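PUA domain-containing protein (Archaeoglobus fulgidus DSM 4304, PDB 2Q07) is of unknown function, but as an archaeosine synthase type 1 family member probably binds RNA, this C-terminal part ending in a PUA domain. Local coordinates at residues A[126-131]-A[137-142]; A[188-193]-A[197-202]; A[215-220]-A[261-266]. All coordinates share one frame; numbering follows the deposited sequence.

Contact 1: A[126-131]-A[137-142]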
ATOM      1  N   LYS A 126     -19.129   2.499  15.933  1.00 32.53           N
ATOM      2  CA  LYS A 126     -20.289   1.844  15.346  1.00 31.36           C
ATOM      3  C   LYS A 126     -19.829   0.897  14.245  1.00 29.48           C
ATOM      4  O   LYS A 126     -20.362  -0.198  14.097  1.00 31.21           O
ATOM      5  CB  LYS A 126     -21.257   2.870  14.760  1.00 33.20           C
ATOM      6  CG  LYS A 126     -22.044   3.657  15.791  1.00 35.08           C
ATOM      7  CD  LYS A 126     -23.087   4.529  15.104  1.00 38.89           C
ATOM      8  CE  LYS A 126     -24.036   5.165  16.108  1.00 39.65           C
ATOM      9  NZ  LYS A 126     -25.086   5.978  15.428  1.00 42.27           N
ATOM     10  N   VAL A 127     -18.840   1.327  13.466  1.00 27.16           N
ATOM     11  CA  VAL A 127     -18.315   0.492  12.394  1.00 22.15           C
ATOM     12  C   VAL A 127     -17.716  -0.769  13.020  1.00 20.58           C
ATOM     13  O   VAL A 127     -18.059  -1.886  12.638  1.00 19.44           O
ATOM     14  CB  VAL A 127     -17.221   1.245  11.589  1.00 22.59           C
ATOM     15  CG1 VAL A 127     -16.449   0.277  10.711  1.00 19.95           C
ATOM     16  CG2 VAL A 127     -17.861   2.343  10.731  1.00 19.21           C
ATOM     17  N   VAL A 128     -16.833  -0.577  13.996  1.00 18.49           N
ATOM     18  CA  VAL A 128     -16.172  -1.688  14.678  1.00 18.44           C
ATOM     19  C   VAL A 128     -17.184  -2.595  15.380  1.00 19.69           C
ATOM     20  O   VAL A 128     -17.081  -3.830  15.335  1.00 15.97           O
ATOM     21  CB  VAL A 128     -15.151  -1.155  15.705  1.00 20.69           C
ATOM     22  CG1 VAL A 128     -14.435  -2.309  16.395  1.00 21.75           C
ATOM     23  CG2 VAL A 128     -14.152  -0.245  15.003  1.00 18.22           C
ATOM     24  N   GLU A 129     -18.168  -1.982  16.025  1.00 19.64           N
ATOM     25  CA  GLU A 129     -19.183  -2.754  16.722  1.00 22.55           C
ATOM     26  C   GLU A 129     -19.861  -3.739  15.782  1.00 22.20           C
ATOM     27  O   GLU A 129     -20.175  -4.857  16.179  1.00 22.20           O
ATOM     28  CB  GLU A 129     -20.208  -1.817  17.366  1.00 25.98           C
ATOM     29  CG  GLU A 129     -19.738  -1.281  18.716  1.00 31.17           C
ATOM     30  CD  GLU A 129     -20.584  -0.136  19.221  1.00 33.29           C
ATOM     31  OE1 GLU A 129     -21.825  -0.234  19.137  1.00 36.09           O
ATOM     32  OE2 GLU A 129     -20.009   0.861  19.705  1.00 35.38           O
ATOM     33  N   ARG A 130     -20.067  -3.331  14.531  1.00 22.90           N
ATOM     34  CA  ARG A 130     -20.682  -4.205  13.541  1.00 25.36           C
ATOM     35  C   ARG A 130     -19.817  -5.431  13.280  1.00 24.44           C
ATOM     36  O   ARG A 130     -20.323  -6.543  13.157  1.00 28.00           O
ATOM     37  CB  ARG A 130     -20.877  -3.469  12.212  1.00 27.98           C
ATOM     38  CG  ARG A 130     -21.980  -2.431  12.189  1.00 33.22           C
ATOM     39  CD  ARG A 130     -23.367  -3.065  12.331  1.00 35.34           C
ATOM     40  NE  ARG A 130     -24.413  -2.186  11.805  1.00 39.08           N
ATOM     41  CZ  ARG A 130     -24.669  -2.022  10.510  1.00 40.72           C
ATOM     42  NH1 ARG A 130     -23.963  -2.683   9.604  1.00 42.39           N
ATOM     43  NH2 ARG A 130     -25.624  -1.189  10.116  1.00 43.11           N
ATOM     44  N   VAL A 131     -18.508  -5.217  13.188  1.00 23.62           N
ATOM     45  CA  VAL A 131     -17.556  -6.292  12.914  1.00 22.62           C
ATOM     46  C   VAL A 131     -17.299  -7.208  14.111  1.00 22.42           C
ATOM     47  O   VAL A 131     -17.158  -8.426  13.957  1.00 21.13           O
ATOM     48  CB  VAL A 131     -16.195  -5.728  12.458  1.00 21.83           C
ATOM     49  CG1 VAL A 131     -15.250  -6.866  12.133  1.00 22.73           C
ATOM     50  CG2 VAL A 131     -16.374  -4.812  11.249  1.00 19.87           C
ATOM     51  N   ALA A 137     -11.874 -12.907  16.674  1.00 18.74           N
ATOM     52  CA  ALA A 137     -10.958 -12.111  17.476  1.00 18.16           C
ATOM     53  C   ALA A 137     -11.617 -11.416  18.661  1.00 17.52           C
ATOM     54  O   ALA A 137     -12.813 -11.124  18.649  1.00 15.93           O
ATOM     55  CB  ALA A 137     -10.255 -11.067  16.597  1.00 18.50           C
ATOM     56  N   GLU A 138     -10.824 -11.172  19.697  1.00 16.06           N
ATOM     57  CA  GLU A 138     -11.324 -10.446  20.860  1.00 20.42           C
ATOM     58  C   GLU A 138     -11.277  -8.989  20.415  1.00 19.67           C
ATOM     59  O   GLU A 138     -10.323  -8.572  19.758  1.00 18.20           O
ATOM     60  CB  GLU A 138     -10.390 -10.608  22.060  1.00 18.05           C
ATOM     61  CG  GLU A 138      -9.589 -11.897  22.040  1.00 30.02           C
ATOM     62  CD  GLU A 138      -8.733 -12.072  23.285  1.00 35.23           C
ATOM     63  OE1 GLU A 138      -7.931 -11.157  23.602  1.00 36.49           O
ATOM     64  OE2 GLU A 138      -8.872 -13.126  23.943  1.00 37.33           O
ATOM     65  N   VAL A 139     -12.296  -8.220  20.762  1.00 18.92           N
ATOM     66  CA  VAL A 139     -12.317  -6.817  20.395  1.00 20.86           C
ATOM     67  C   VAL A 139     -12.422  -5.989  21.663  1.00 22.49           C
ATOM     68  O   VAL A 139     -13.362  -6.147  22.442  1.00 24.79           O
ATOM     69  CB  VAL A 139     -13.508  -6.494  19.465  1.00 21.92           C
ATOM     70  CG1 VAL A 139     -13.392  -5.059  18.943  1.00 22.06           C
ATOM     71  CG2 VAL A 139     -13.540  -7.468  18.303  1.00 22.12           C
ATOM     72  N   VAL A 140     -11.437  -5.123  21.868  1.00 21.78           N
ATOM     73  CA  VAL A 140     -11.391  -4.253  23.036  1.00 20.76           C
ATOM     74  C   VAL A 140     -11.422  -2.790  22.604  1.00 19.99           C
ATOM     75  O   VAL A 140     -10.823  -2.425  21.594  1.00 21.68           O
ATOM     76  CB  VAL A 140     -10.101  -4.504  23.849  1.00 20.92           C
ATOM     77  CG1 VAL A 140     -10.088  -5.943  24.376  1.00 23.21           C
ATOM     78  CG2 VAL A 140      -8.879  -4.261  22.966  1.00 19.72           C
ATOM     79  N   TYR A 141     -12.121  -1.955  23.367  1.00 19.36           N
ATOM     80  CA  TYR A 141     -12.210  -0.532  23.057  1.00 19.94           C
ATOM     81  C   TYR A 141     -11.385   0.248  24.079  1.00 20.65           C
ATOM     82  O   TYR A 141     -11.568   0.094  25.282  1.00 21.52           O
ATOM     83  CB  TYR A 141     -13.671  -0.086  23.065  1.00 18.68           C
ATOM     84  CG  TYR A 141     -14.516  -0.847  22.070  1.00 19.04           C
ATOM     85  CD1 TYR A 141     -14.980  -2.128  22.365  1.00 18.86           C
ATOM     86  CD2 TYR A 141     -14.782  -0.321  20.803  1.00 14.51           C
ATOM     87  CE1 TYR A 141     -15.679  -2.873  21.430  1.00 15.13           C
ATOM     88  CE2 TYR A 141     -15.482  -1.062  19.855  1.00 18.55           C
ATOM     89  CZ  TYR A 141     -15.926  -2.336  20.172  1.00 19.17           C
ATOM     90  OH  TYR A 141     -16.596  -3.085  19.236  1.00 16.57           O
ATOM     91  N   THR A 142     -10.476   1.084  23.594  1.00 20.71           N
ATOM     92  CA  THR A 142      -9.586   1.830  24.480  1.00 22.31           C
ATOM     93  C   THR A 142      -9.783   3.341  24.517  1.00 25.26           C
ATOM     94  O   THR A 142      -9.093   4.040  25.260  1.00 26.69           O
ATOM     95  CB  THR A 142      -8.115   1.547  24.109  1.00 22.06           C
ATOM     96  OG1 THR A 142      -7.936   1.735  22.699  1.00 23.04           O
ATOM     97  CG2 THR A 142      -7.734   0.111  24.471  1.00 22.23           C
TER
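The hydroxyl of Y141 lies against the helix at V128 and E129. Y141 OH is 3.6 Å from E129 CA. V128 CG1 lies 3.7 Å from Y141 OH. The hydroxyl also hydrogen-bonds to the carboxylate of E132, one helix residue beyond segment 126-131, so the ring end is held by both packing and a polar bond. The aliphatic part of E129 crosses the end of the ring at about a right angle, with E129 CG 3.7 Å from Y141 OH. The carboxylate plane of E129 stands 80° from the ring plane. V128 meets Y141 from the opposite direction, and V128 CG1 is 3.8 Å from Y141 CE2. With CG1 anti to the V128 backbone nitrogen (chi1 -179°), this methyl is carried toward the strand, where it touches both Y141 and V139. V139 CG1 is 3.9 Å from V128 CG1. R125, just before the segment, makes a cation-pi contact with the Y141 ring. With a phenylalanine at Y141, E132 would probably be left without its hydrogen-bond mate on the strand, and the ring end would be held by packing alone. No hydrogen bond links segments 126-131 and 137-142 directly. The helix runs nearly antiparallel to the strand, with their axes 10.0 Å apart. This is the helix-to-strand packing of a beta-alpha-beta unit, in which helix 123-132 connects the parallel neighbouring strands 115-118 and 138-141.

Contact 2: A[188-193]-A[197-202]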
ATOM      1  N   LYS A 188      18.310  -1.583   1.798  1.00 22.12           N
ATOM      2  CA  LYS A 188      18.363  -0.578   2.846  1.00 24.64           C
ATOM      3  C   LYS A 188      17.218   0.409   2.628  1.00 24.53           C
ATOM      4  O   LYS A 188      16.969   0.860   1.509  1.00 22.33           O
ATOM      5  CB  LYS A 188      19.720   0.141   2.785  1.00 27.17           C
ATOM      6  CG  LYS A 188      19.986   1.128   3.915  1.00 33.69           C
ATOM      7  CD  LYS A 188      21.369   1.761   3.778  1.00 35.62           C
ATOM      8  CE  LYS A 188      22.472   0.704   3.783  1.00 37.26           C
ATOM      9  NZ  LYS A 188      23.839   1.304   3.628  1.00 40.59           N
ATOM     10  N   VAL A 189      16.504   0.718   3.702  1.00 24.70           N
ATOM     11  CA  VAL A 189      15.385   1.649   3.644  1.00 24.46           C
ATOM     12  C   VAL A 189      15.958   3.026   3.963  1.00 25.92           C
ATOM     13  O   VAL A 189      16.723   3.170   4.909  1.00 27.48           O
ATOM     14  CB  VAL A 189      14.309   1.258   4.683  1.00 25.32           C
ATOM     15  CG1 VAL A 189      13.114   2.190   4.588  1.00 21.02           C
ATOM     16  CG2 VAL A 189      13.885  -0.194   4.456  1.00 23.40           C
ATOM     17  N   ALA A 190      15.616   4.032   3.165  1.00 25.87           N
ATOM     18  CA  ALA A 190      16.143   5.372   3.400  1.00 24.52           C
ATOM     19  C   ALA A 190      15.152   6.483   3.074  1.00 23.43           C
ATOM     20  O   ALA A 190      14.040   6.225   2.623  1.00 21.79           O
ATOM     21  CB  ALA A 190      17.425   5.568   2.590  1.00 23.16           C
ATOM     22  N   GLY A 191      15.578   7.722   3.312  1.00 23.64           N
ATOM     23  CA  GLY A 191      14.735   8.869   3.036  1.00 26.48           C
ATOM     24  C   GLY A 191      13.849   9.276   4.199  1.00 27.82           C
ATOM     25  O   GLY A 191      13.742   8.558   5.190  1.00 28.25           O
ATOM     26  N   ARG A 192      13.223  10.444   4.086  1.00 28.48           N
ATOM     27  CA  ARG A 192      12.333  10.921   5.138  1.00 30.54           C
ATOM     28  C   ARG A 192      10.884  10.672   4.724  1.00 26.77           C
ATOM     29  O   ARG A 192      10.447  11.113   3.660  1.00 22.49           O
ATOM     30  CB  ARG A 192      12.573  12.415   5.409  1.00 33.37           C
ATOM     31  CG  ARG A 192      12.477  13.305   4.179  1.00 40.94           C
ATOM     32  CD  ARG A 192      13.129  14.679   4.407  1.00 43.71           C
ATOM     33  NE  ARG A 192      14.547  14.569   4.759  1.00 47.73           N
ATOM     34  CZ  ARG A 192      15.405  15.587   4.761  1.00 48.04           C
ATOM     35  NH1 ARG A 192      15.002  16.807   4.426  1.00 47.95           N
ATOM     36  NH2 ARG A 192      16.672  15.389   5.105  1.00 48.95           N
ATOM     37  N   TYR A 193      10.154   9.946   5.569  1.00 24.27           N
ATOM     38  CA  TYR A 193       8.753   9.623   5.303  1.00 21.10           C
ATOM     39  C   TYR A 193       7.982  10.882   4.888  1.00 19.91           C
ATOM     40  O   TYR A 193       8.174  11.948   5.469  1.00 19.99           O
ATOM     41  CB  TYR A 193       8.110   9.024   6.556  1.00 20.32           C
ATOM     42  CG  TYR A 193       6.806   8.308   6.284  1.00 18.40           C
ATOM     43  CD1 TYR A 193       6.796   6.985   5.852  1.00 16.66           C
ATOM     44  CD2 TYR A 193       5.581   8.962   6.436  1.00 18.82           C
ATOM     45  CE1 TYR A 193       5.600   6.322   5.579  1.00 15.99           C
ATOM     46  CE2 TYR A 193       4.376   8.311   6.160  1.00 17.21           C
ATOM     47  CZ  TYR A 193       4.395   6.987   5.737  1.00 18.42           C
ATOM     48  OH  TYR A 193       3.207   6.314   5.511  1.00 20.04           O
ATOM     49  N   GLU A 197      12.811   5.235   0.247  1.00 22.71           N
ATOM     50  CA  GLU A 197      13.535   4.603  -0.845  1.00 24.08           C
ATOM     51  C   GLU A 197      14.081   3.266  -0.365  1.00 24.05           C
ATOM     52  O   GLU A 197      14.185   3.015   0.831  1.00 25.53           O
ATOM     53  CB  GLU A 197      14.718   5.458  -1.303  1.00 27.43           C
ATOM     54  CG  GLU A 197      14.392   6.887  -1.652  1.00 33.30           C
ATOM     55  CD  GLU A 197      15.568   7.586  -2.298  1.00 37.61           C
ATOM     56  OE1 GLU A 197      16.696   7.462  -1.775  1.00 39.18           O
ATOM     57  OE2 GLU A 197      15.367   8.264  -3.324  1.00 39.38           O
ATOM     58  N   LEU A 198      14.420   2.400  -1.306  1.00 23.53           N
ATOM     59  CA  LEU A 198      14.999   1.113  -0.965  1.00 22.94           C
ATOM     60  C   LEU A 198      16.299   1.114  -1.755  1.00 22.60           C
ATOM     61  O   LEU A 198      16.292   1.306  -2.967  1.00 21.62           O
ATOM     62  CB  LEU A 198      14.073  -0.023  -1.401  1.00 20.24           C
ATOM     63  CG  LEU A 198      14.460  -1.455  -1.021  1.00 22.76           C
ATOM     64  CD1 LEU A 198      14.595  -1.605   0.502  1.00 21.98           C
ATOM     65  CD2 LEU A 198      13.398  -2.398  -1.564  1.00 21.07           C
ATOM     66  N   LEU A 199      17.417   0.928  -1.071  1.00 23.98           N
ATOM     67  CA  LEU A 199      18.706   0.957  -1.743  1.00 24.33           C
ATOM     68  C   LEU A 199      19.472  -0.359  -1.644  1.00 26.19           C
ATOM     69  O   LEU A 199      19.314  -1.118  -0.686  1.00 23.08           O
ATOM     70  CB  LEU A 199      19.564   2.082  -1.155  1.00 25.39           C
ATOM     71  CG  LEU A 199      18.930   3.473  -1.006  1.00 24.84           C
ATOM     72  CD1 LEU A 199      19.832   4.348  -0.143  1.00 26.69           C
ATOM     73  CD2 LEU A 199      18.717   4.109  -2.378  1.00 25.38           C
ATOM     74  N   GLU A 200      20.298  -0.614  -2.655  1.00 27.71           N
ATOM     75  CA  GLU A 200      21.146  -1.803  -2.707  1.00 31.23           C
ATOM     76  C   GLU A 200      22.475  -1.341  -3.285  1.00 32.18           C
ATOM     77  O   GLU A 200      22.524  -0.792  -4.388  1.00 32.24           O
ATOM     78  CB  GLU A 200      20.541  -2.896  -3.593  1.00 34.65           C
ATOM     79  CG  GLU A 200      21.484  -4.081  -3.822  1.00 39.26           C
ATOM     80  CD  GLU A 200      20.779  -5.320  -4.366  1.00 43.68           C
ATOM     81  OE1 GLU A 200      21.462  -6.175  -4.968  1.00 45.80           O
ATOM     82  OE2 GLU A 200      19.548  -5.452  -4.182  1.00 45.29           O
ATOM     83  N   GLY A 201      23.548  -1.566  -2.535  1.00 31.92           N
ATOM     84  CA  GLY A 201      24.854  -1.128  -2.979  1.00 32.38           C
ATOM     85  C   GLY A 201      24.846   0.365  -2.735  1.00 33.95           C
ATOM     86  O   GLY A 201      24.702   0.816  -1.595  1.00 35.01           O
ATOM     87  N   LYS A 202      24.987   1.137  -3.802  1.00 31.65           N
ATOM     88  CA  LYS A 202      24.962   2.586  -3.686  1.00 32.57           C
ATOM     89  C   LYS A 202      24.024   3.135  -4.747  1.00 28.82           C
ATOM     90  O   LYS A 202      24.191   4.257  -5.226  1.00 28.90           O
ATOM     91  CB  LYS A 202      26.367   3.155  -3.868  1.00 34.07           C
ATOM     92  CG  LYS A 202      27.339   2.697  -2.797  1.00 37.45           C
ATOM     93  CD  LYS A 202      28.636   3.482  -2.850  1.00 40.50           C
ATOM     94  CE  LYS A 202      29.667   2.905  -1.895  1.00 42.11           C
ATOM     95  NZ  LYS A 202      30.983   3.592  -2.030  1.00 44.93           N
TER
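K188 and L199 form a hydrogen-bonded antiparallel pair joined by two short backbone bonds. L199 N donates to K188 O at 2.6 Å, and K188 N donates to L199 O at 2.7 Å. Both bonds are fairly straight. The second hydrogen-bonded pair is A190 with E197. A190 N reaches E197 O at 2.9 Å, and E197 N returns a bond of equal length to A190 O. These two bonds are longer than those of the first pair, and the one from E197 N is the more bent.

V189 and L198 form the non-hydrogen-bonded pair between them. Their CA atoms make CA-H...O contacts: L198 CA lies 3.2 Å from K188 O, and V189 CA lies 3.3 Å from E197 O. The packing differs on the two faces. On the face of K188, A190, E197 and L199, the CD1 branch of L199 lies 3.8 Å from A190 CB. L199 CG is anti to its own carbonyl carbon (chi1 -49°), which goes with the reach of CD1 across to the alanine. K188 starts on this same face but leads its amino end away from the partner strand. On the face of V189 and L198, L198 CD1 comes within 3.6 Å of K188 O. V189 CG2 and L198 CD1 meet only loosely, at 4.3 Å.

Both strands lie in the pre-PUA family region. They form a beta hairpin at one edge of a four-stranded antiparallel sheet, with strand 188-190 outermost. Strand 203-209 continues the sheet beyond 197-200. From it R204 makes a salt bridge with E197, and L205 packs on L198. Helix 168-181 lies over V189 through Y169, R170 and L173.

Contact 3: A[215-220]-A[261-266]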
ATOM      1  N   LEU A 215       5.120   3.202  -6.268  1.00 21.20           N
ATOM      2  CA  LEU A 215       6.563   3.005  -6.290  1.00 20.18           C
ATOM      3  C   LEU A 215       7.135   3.152  -7.685  1.00 19.98           C
ATOM      4  O   LEU A 215       6.553   2.665  -8.650  1.00 19.04           O
ATOM      5  CB  LEU A 215       6.931   1.601  -5.805  1.00 20.81           C
ATOM      6  CG  LEU A 215       7.031   1.276  -4.318  1.00 22.47           C
ATOM      7  CD1 LEU A 215       7.455  -0.173  -4.166  1.00 20.15           C
ATOM      8  CD2 LEU A 215       8.033   2.192  -3.647  1.00 19.74           C
ATOM      9  N   ASP A 216       8.267   3.838  -7.780  1.00 18.26           N
ATOM     10  CA  ASP A 216       8.960   3.970  -9.046  1.00 17.75           C
ATOM     11  C   ASP A 216      10.055   2.920  -8.867  1.00 16.63           C
ATOM     12  O   ASP A 216      10.586   2.780  -7.764  1.00 17.81           O
ATOM     13  CB  ASP A 216       9.592   5.360  -9.201  1.00 16.49           C
ATOM     14  CG  ASP A 216      10.030   5.637 -10.629  1.00 18.23           C
ATOM     15  OD1 ASP A 216      10.079   4.674 -11.424  1.00 19.93           O
ATOM     16  OD2 ASP A 216      10.324   6.805 -10.960  1.00 18.61           O
ATOM     17  N   ILE A 217      10.385   2.174  -9.919  1.00 16.42           N
ATOM     18  CA  ILE A 217      11.421   1.142  -9.827  1.00 15.96           C
ATOM     19  C   ILE A 217      12.585   1.418 -10.766  1.00 16.90           C
ATOM     20  O   ILE A 217      12.423   2.100 -11.774  1.00 18.05           O
ATOM     21  CB  ILE A 217      10.871  -0.255 -10.175  1.00 16.41           C
ATOM     22  CG1 ILE A 217      10.291  -0.239 -11.593  1.00 19.58           C
ATOM     23  CG2 ILE A 217       9.828  -0.678  -9.142  1.00 16.01           C
ATOM     24  CD1 ILE A 217       9.870  -1.604 -12.116  1.00 20.27           C
ATOM     25  N   TYR A 218      13.750   0.863 -10.443  1.00 15.86           N
ATOM     26  CA  TYR A 218      14.929   1.062 -11.269  1.00 16.31           C
ATOM     27  C   TYR A 218      15.460  -0.199 -11.950  1.00 15.14           C
ATOM     28  O   TYR A 218      14.723  -1.164 -12.094  1.00 15.83           O
ATOM     29  CB  TYR A 218      15.989   1.799 -10.455  1.00 11.74           C
ATOM     30  CG  TYR A 218      15.432   3.134  -9.982  1.00 16.49           C
ATOM     31  CD1 TYR A 218      14.752   3.235  -8.764  1.00 16.72           C
ATOM     32  CD2 TYR A 218      15.471   4.256 -10.803  1.00 13.74           C
ATOM     33  CE1 TYR A 218      14.125   4.421  -8.381  1.00 16.15           C
ATOM     34  CE2 TYR A 218      14.843   5.453 -10.433  1.00 16.49           C
ATOM     35  CZ  TYR A 218      14.171   5.523  -9.222  1.00 18.33           C
ATOM     36  OH  TYR A 218      13.531   6.678  -8.857  1.00 17.41           O
ATOM     37  N   GLU A 219      16.725  -0.195 -12.361  1.00 16.28           N
ATOM     38  CA  GLU A 219      17.292  -1.317 -13.117  1.00 18.12           C
ATOM     39  C   GLU A 219      17.163  -2.764 -12.652  1.00 16.91           C
ATOM     40  O   GLU A 219      16.656  -3.603 -13.391  1.00 19.27           O
ATOM     41  CB  GLU A 219      18.770  -1.053 -13.434  1.00 18.80           C
ATOM     42  CG  GLU A 219      19.226  -1.783 -14.703  1.00 23.61           C
ATOM     43  CD  GLU A 219      20.733  -1.737 -14.936  1.00 27.38           C
ATOM     44  OE1 GLU A 219      21.366  -0.711 -14.606  1.00 30.48           O
ATOM     45  OE2 GLU A 219      21.278  -2.726 -15.471  1.00 27.34           O
ATOM     46  N   LYS A 220      17.637  -3.065 -11.451  1.00 18.67           N
ATOM     47  CA  LYS A 220      17.602  -4.429 -10.927  1.00 21.24           C
ATOM     48  C   LYS A 220      16.206  -5.032 -10.869  1.00 20.97           C
ATOM     49  O   LYS A 220      16.008  -6.184 -11.259  1.00 18.93           O
ATOM     50  CB  LYS A 220      18.233  -4.482  -9.531  1.00 25.45           C
ATOM     51  CG  LYS A 220      19.196  -3.343  -9.245  1.00 29.59           C
ATOM     52  CD  LYS A 220      18.431  -2.017  -9.198  1.00 33.30           C
ATOM     53  CE  LYS A 220      19.327  -0.815  -9.124  1.00 36.44           C
ATOM     54  NZ  LYS A 220      18.502   0.397  -9.345  1.00 40.66           N
ATOM     55  N   VAL A 261       2.943   0.378 -13.808  1.00 24.95           N
ATOM     56  CA  VAL A 261       4.343   0.568 -14.149  1.00 20.89           C
ATOM     57  C   VAL A 261       4.684  -0.691 -14.940  1.00 21.21           C
ATOM     58  O   VAL A 261       4.441  -1.815 -14.477  1.00 19.09           O
ATOM     59  CB  VAL A 261       5.254   0.649 -12.896  1.00 20.28           C
ATOM     60  CG1 VAL A 261       6.722   0.617 -13.311  1.00 18.66           C
ATOM     61  CG2 VAL A 261       4.977   1.925 -12.130  1.00 15.30           C
ATOM     62  N   VAL A 262       5.222  -0.505 -16.138  1.00 19.11           N
ATOM     63  CA  VAL A 262       5.573  -1.633 -16.981  1.00 17.62           C
ATOM     64  C   VAL A 262       7.036  -1.558 -17.388  1.00 20.09           C
ATOM     65  O   VAL A 262       7.667  -0.509 -17.302  1.00 18.89           O
ATOM     66  CB  VAL A 262       4.695  -1.677 -18.260  1.00 18.48           C
ATOM     67  CG1 VAL A 262       3.218  -1.756 -17.878  1.00 17.01           C
ATOM     68  CG2 VAL A 262       4.961  -0.459 -19.130  1.00 18.45           C
ATOM     69  N   VAL A 263       7.573  -2.691 -17.820  1.00 22.69           N
ATOM     70  CA  VAL A 263       8.950  -2.766 -18.258  1.00 23.14           C
ATOM     71  C   VAL A 263       8.931  -3.126 -19.736  1.00 23.14           C
ATOM     72  O   VAL A 263       8.557  -4.244 -20.099  1.00 25.59           O
ATOM     73  CB  VAL A 263       9.722  -3.848 -17.480  1.00 23.09           C
ATOM     74  CG1 VAL A 263      11.111  -4.022 -18.067  1.00 24.14           C
ATOM     75  CG2 VAL A 263       9.796  -3.471 -16.005  1.00 23.34           C
ATOM     76  N   PHE A 264       9.309  -2.171 -20.582  1.00 20.27           N
ATOM     77  CA  PHE A 264       9.348  -2.387 -22.026  1.00 18.91           C
ATOM     78  C   PHE A 264      10.744  -2.855 -22.433  1.00 17.71           C
ATOM     79  O   PHE A 264      11.702  -2.677 -21.679  1.00 14.30           O
ATOM     80  CB  PHE A 264       8.976  -1.093 -22.765  1.00 19.15           C
ATOM     81  CG  PHE A 264       9.902   0.066 -22.490  1.00 17.44           C
ATOM     82  CD1 PHE A 264      11.106   0.203 -23.185  1.00 17.93           C
ATOM     83  CD2 PHE A 264       9.564   1.025 -21.542  1.00 15.22           C
ATOM     84  CE1 PHE A 264      11.960   1.283 -22.940  1.00 16.81           C
ATOM     85  CE2 PHE A 264      10.401   2.103 -21.283  1.00 13.24           C
ATOM     86  CZ  PHE A 264      11.607   2.236 -21.985  1.00 15.20           C
ATOM     87  N   HIS A 265      10.861  -3.462 -23.613  1.00 15.88           N
ATOM     88  CA  HIS A 265      12.155  -3.961 -24.070  1.00 18.97           C
ATOM     89  C   HIS A 265      12.204  -4.375 -25.553  1.00 19.86           C
ATOM     90  O   HIS A 265      11.181  -4.672 -26.162  1.00 19.25           O
ATOM     91  CB  HIS A 265      12.553  -5.184 -23.233  1.00 20.98           C
ATOM     92  CG  HIS A 265      11.672  -6.377 -23.464  1.00 24.89           C
ATOM     93  ND1 HIS A 265      10.426  -6.505 -22.889  1.00 25.66           N
ATOM     94  CD2 HIS A 265      11.833  -7.462 -24.259  1.00 25.24           C
ATOM     95  CE1 HIS A 265       9.855  -7.617 -23.321  1.00 27.22           C
ATOM     96  NE2 HIS A 265      10.687  -8.215 -24.154  1.00 27.94           N
ATOM     97  N   ASN A 266      13.410  -4.365 -26.114  1.00 21.02           N
ATOM     98  CA  ASN A 266      13.668  -4.826 -27.478  1.00 22.49           C
ATOM     99  C   ASN A 266      15.061  -5.460 -27.474  1.00 26.01           C
ATOM    100  O   ASN A 266      15.592  -5.769 -26.410  1.00 24.21           O
ATOM    101  CB  ASN A 266      13.565  -3.708 -28.528  1.00 22.55           C
ATOM    102  CG  ASN A 266      14.427  -2.509 -28.224  1.00 21.44           C
ATOM    103  OD1 ASN A 266      15.550  -2.625 -27.740  1.00 24.57           O
ATOM    104  ND2 ASN A 266      13.909  -1.338 -28.544  1.00 22.74           N
TER
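I217 and V261 point toward each other's strands, and their side chains slide past one another in opposite directions. The I217 CD1 methyl lies 4.0 Å from V261 CG1. I217 CG1 is 4.1 Å from V261 CG1, so the ethyl arm of the isoleucine runs alongside this methyl. The arm starts from between the backbone nitrogen and the carbonyl carbon (chi1 58°), and its extended second torsion carries CD1 out to the opposing strand. The end of the arm also approaches V263, with I217 CD1 4.3 Å from V263 CG2. One methyl thus bridges two valines on the same side of strand 261-265.

The other branch of V261 meets backbone instead. V261 CG2 lies 3.9 Å from L215 O, while the end of the L215 side chain leads away. No hydrogen bond crosses the contact, and the touching residues are buried.

The strands are nearly parallel, at 11°, but their axes are 8.6 Å apart. They belong to different sheets, with no backbone bonds between them. Strand 214-217 is from the pre-PUA region, and strand 261-265 is from the PUA domain, so the contact is part of the junction of the two. D216 adds a salt bridge to R295 of strand 289-297. Helix 219-227 packs L225 against both I217 and V263, with A222 also on V263. Helix 168-181 adds F181 on I217, and its M176, L177 and Q180 touch L215.

Contact 3 is buried, contact 1 is partly buried, and contact 2 lies at the surface. The chemistry follows these places. Contact 2 is mostly backbone hydrogen bonding within one sheet. Contact 3 is apolar packing between two sheets. Contact 1 sets a helix on a strand, with a tyrosine as its main side chain. Contacts 2 and 3 reach the same antiparallel sheet, at strands 188-190 and 197-200 and at strand 214-217. Their centres are about 18 Å apart, and helix 168-181 touches both. The strand of contact 1 belongs to another sheet, in the DUF5591 region. The centre of contact 1 lies about 37 Å from that of contact 2 and about 42 Å from that of contact 3.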